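Copper chaperone PCu(A)C (Methylosinus trichosporium OB3b, PDB 6P1F) probably acts as a copper chaperone, its PCu(A)C domain binding copper through a histidine brace. Local coordinates at residues A[27-33]-A[73-79]. Residues are numbered along the deposited sequence.
Sequences LYMLVVN and SRVTMAP
Four backbone hydrogen bonds join strands 27-33 and 73-75, antiparallel at 166° with axes approaching to 4.6 Å. Val31 N donates to Val75 O (2.9 Å) and Val75 N to Val31 O (2.8 Å); Asn33 N reaches Ser73 O (2.8 Å) and Ser73 N returns to Asn33 O (3.1 Å). Between these hydrogen-bonded pairs lies the non-hydrogen-bonded pair Val32-Arg74, CA atoms 4.3 Å apart, with Val32 CG2 over one face of the guanidinium. Beyond Val75 the ladder lapses: Met77, extended as mtt, carries SD and CE up to Met29. SD accepts a weak hydrogen bond from Met29 N (3.5 Å); CE packs 3.9 Å from Met29 CG, on the same side as Val31 and Val75. At the far end, Pro79 CD makes a CH-pi contact 3.7 Å from the centroid of the Tyr28 ring, whose OH hydrogen-bonds Gln26 OE1 and which also meets Trp14 and His83, a zinc-binding residue, metal-free here. Strand 24-33 bridges strands 8-16 and 73-89 in the cupredoxin-like beta-sandwich of PCu(A)C domains.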
loop_
_atom_site.group_PDB
_atom_site.type_symbol
_atom_site.label_atom_id
_atom_site.label_comp_id
_atom_site.label_asym_id
_atom_site.label_seq_id
_atom_site.Cartn_x
_atom_site.Cartn_y
_atom_site.Cartn_z
ATOM N N LEU A 27 2.152 5.685 -0.668
ATOM C CA LEU A 27 2.208 4.659 0.356
ATOM C C LEU A 27 3.181 3.566 -0.101
ATOM O O LEU A 27 3.274 3.260 -1.273
ATOM C CB LEU A 27 0.818 4.082 0.605
ATOM C CG LEU A 27 0.731 2.920 1.603
ATOM C CD1 LEU A 27 -0.526 3.008 2.487
ATOM C CD2 LEU A 27 0.821 1.617 0.865
ATOM N N TYR A 28 3.925 2.990 0.850
ATOM C CA TYR A 28 4.907 1.985 0.538
ATOM C C TYR A 28 4.780 0.808 1.480
ATOM O O TYR A 28 4.683 1.004 2.675
ATOM C CB TYR A 28 6.320 2.561 0.658
ATOM C CG TYR A 28 6.478 3.914 0.018
ATOM C CD1 TYR A 28 6.732 4.031 -1.350
ATOM C CD2 TYR A 28 6.348 5.064 0.778
ATOM C CE1 TYR A 28 6.886 5.287 -1.922
ATOM C CE2 TYR A 28 6.509 6.308 0.223
ATOM C CZ TYR A 28 6.782 6.407 -1.140
ATOM O OH TYR A 28 6.948 7.631 -1.748
ATOM N N MET A 29 4.720 -0.399 0.947
ATOM C CA MET A 29 4.670 -1.575 1.803
ATOM C C MET A 29 5.308 -2.732 1.077
ATOM O O MET A 29 5.238 -2.817 -0.145
ATOM C CB MET A 29 3.224 -1.929 2.163
ATOM C CG MET A 29 2.323 -2.142 0.934
ATOM S SD MET A 29 0.577 -2.316 1.459
ATOM C CE MET A 29 -0.254 -2.341 -0.149
ATOM N N LEU A 30 5.909 -3.639 1.832
ATOM C CA LEU A 30 6.434 -4.866 1.254
ATOM C C LEU A 30 5.327 -5.890 1.263
ATOM O O LEU A 30 4.789 -6.194 2.335
ATOM C CB LEU A 30 7.644 -5.333 2.085
ATOM C CG LEU A 30 8.170 -6.753 1.864
ATOM C CD1 LEU A 30 8.496 -7.007 0.409
ATOM C CD2 LEU A 30 9.433 -6.873 2.709
ATOM N N VAL A 31 4.932 -6.374 0.086
ATOM C CA VAL A 31 3.872 -7.382 0.019
ATOM C C VAL A 31 4.478 -8.712 -0.379
ATOM O O VAL A 31 5.206 -8.801 -1.371
ATOM C CB VAL A 31 2.807 -6.987 -1.016
ATOM C CG1 VAL A 31 1.687 -8.040 -1.066
ATOM C CG2 VAL A 31 2.233 -5.606 -0.701
ATOM N N VAL A 32 4.183 -9.760 0.373
ATOM C CA VAL A 32 4.809 -11.035 0.081
ATOM C C VAL A 32 3.737 -12.094 -0.112
ATOM O O VAL A 32 2.823 -12.210 0.698
ATOM C CB VAL A 32 5.764 -11.479 1.219
ATOM C CG1 VAL A 32 6.280 -12.854 0.941
ATOM C CG2 VAL A 32 6.932 -10.482 1.385
ATOM N N ASN A 33 3.786 -12.800 -1.237
ATOM C CA ASN A 33 2.907 -13.956 -1.399
ATOM C C ASN A 33 3.715 -15.225 -1.228
ATOM O O ASN A 33 4.516 -15.581 -2.102
ATOM C CB ASN A 33 2.227 -13.943 -2.779
ATOM C CG ASN A 33 1.317 -15.153 -2.974
ATOM O OD1 ASN A 33 0.846 -15.745 -2.001
ATOM N ND2 ASN A 33 1.012 -15.497 -4.241
ATOM N N SER A 73 6.336 -14.795 -4.524
ATOM C CA SER A 73 6.822 -13.510 -5.020
ATOM C C SER A 73 6.633 -12.427 -4.001
ATOM O O SER A 73 5.974 -12.601 -2.952
ATOM C CB SER A 73 6.098 -13.088 -6.324
ATOM O OG SER A 73 4.770 -12.691 -6.042
ATOM N N ARG A 74 7.254 -11.291 -4.292
ATOM C CA ARG A 74 7.080 -10.128 -3.446
ATOM C C ARG A 74 7.077 -8.861 -4.283
ATOM O O ARG A 74 7.607 -8.814 -5.412
ATOM C CB ARG A 74 8.174 -10.068 -2.397
ATOM C CG ARG A 74 9.538 -9.787 -2.993
ATOM C CD ARG A 74 10.553 -9.540 -1.884
ATOM N NE ARG A 74 10.499 -10.636 -0.921
ATOM C CZ ARG A 74 10.966 -10.584 0.327
ATOM N NH1 ARG A 74 11.511 -9.457 0.787
ATOM N NH2 ARG A 74 10.846 -11.644 1.115
ATOM N N VAL A 75 6.436 -7.847 -3.742
ATOM C CA VAL A 75 6.523 -6.493 -4.260
ATOM C C VAL A 75 7.207 -5.645 -3.209
ATOM O O VAL A 75 6.708 -5.528 -2.086
ATOM C CB VAL A 75 5.148 -5.919 -4.597
ATOM C CG1 VAL A 75 5.269 -4.463 -5.041
ATOM C CG2 VAL A 75 4.481 -6.775 -5.684
ATOM N N THR A 76 8.370 -5.073 -3.557
ATOM C CA THR A 76 9.089 -4.183 -2.633
ATOM C C THR A 76 8.784 -2.740 -3.072
ATOM O O THR A 76 8.756 -2.440 -4.252
ATOM C CB THR A 76 10.602 -4.446 -2.623
ATOM O OG1 THR A 76 10.844 -5.832 -2.306
ATOM C CG2 THR A 76 11.263 -3.603 -1.557
ATOM N N MET A 77 8.503 -1.861 -2.119
ATOM C CA MET A 77 8.119 -0.495 -2.451
ATOM C C MET A 77 8.990 0.497 -1.699
ATOM O O MET A 77 9.305 0.268 -0.514
ATOM C CB MET A 77 6.670 -0.242 -2.088
ATOM C CG MET A 77 5.671 -1.106 -2.847
ATOM S SD MET A 77 4.019 -0.540 -2.495
ATOM C CE MET A 77 3.067 -1.994 -2.920
ATOM N N ALA A 78 9.306 1.613 -2.352
ATOM C CA ALA A 78 10.073 2.686 -1.725
ATOM C C ALA A 78 9.969 3.904 -2.613
ATOM O O ALA A 78 9.634 3.782 -3.804
ATOM C CB ALA A 78 11.533 2.270 -1.527
ATOM N N PRO A 79 10.219 5.087 -2.046
ATOM C CA PRO A 79 10.209 6.269 -2.924
ATOM C C PRO A 79 11.151 6.122 -4.137
ATOM O O PRO A 79 12.294 5.683 -4.003
ATOM C CB PRO A 79 10.701 7.399 -1.999
ATOM C CG PRO A 79 10.306 6.945 -0.614
ATOM C CD PRO A 79 10.311 5.429 -0.609
#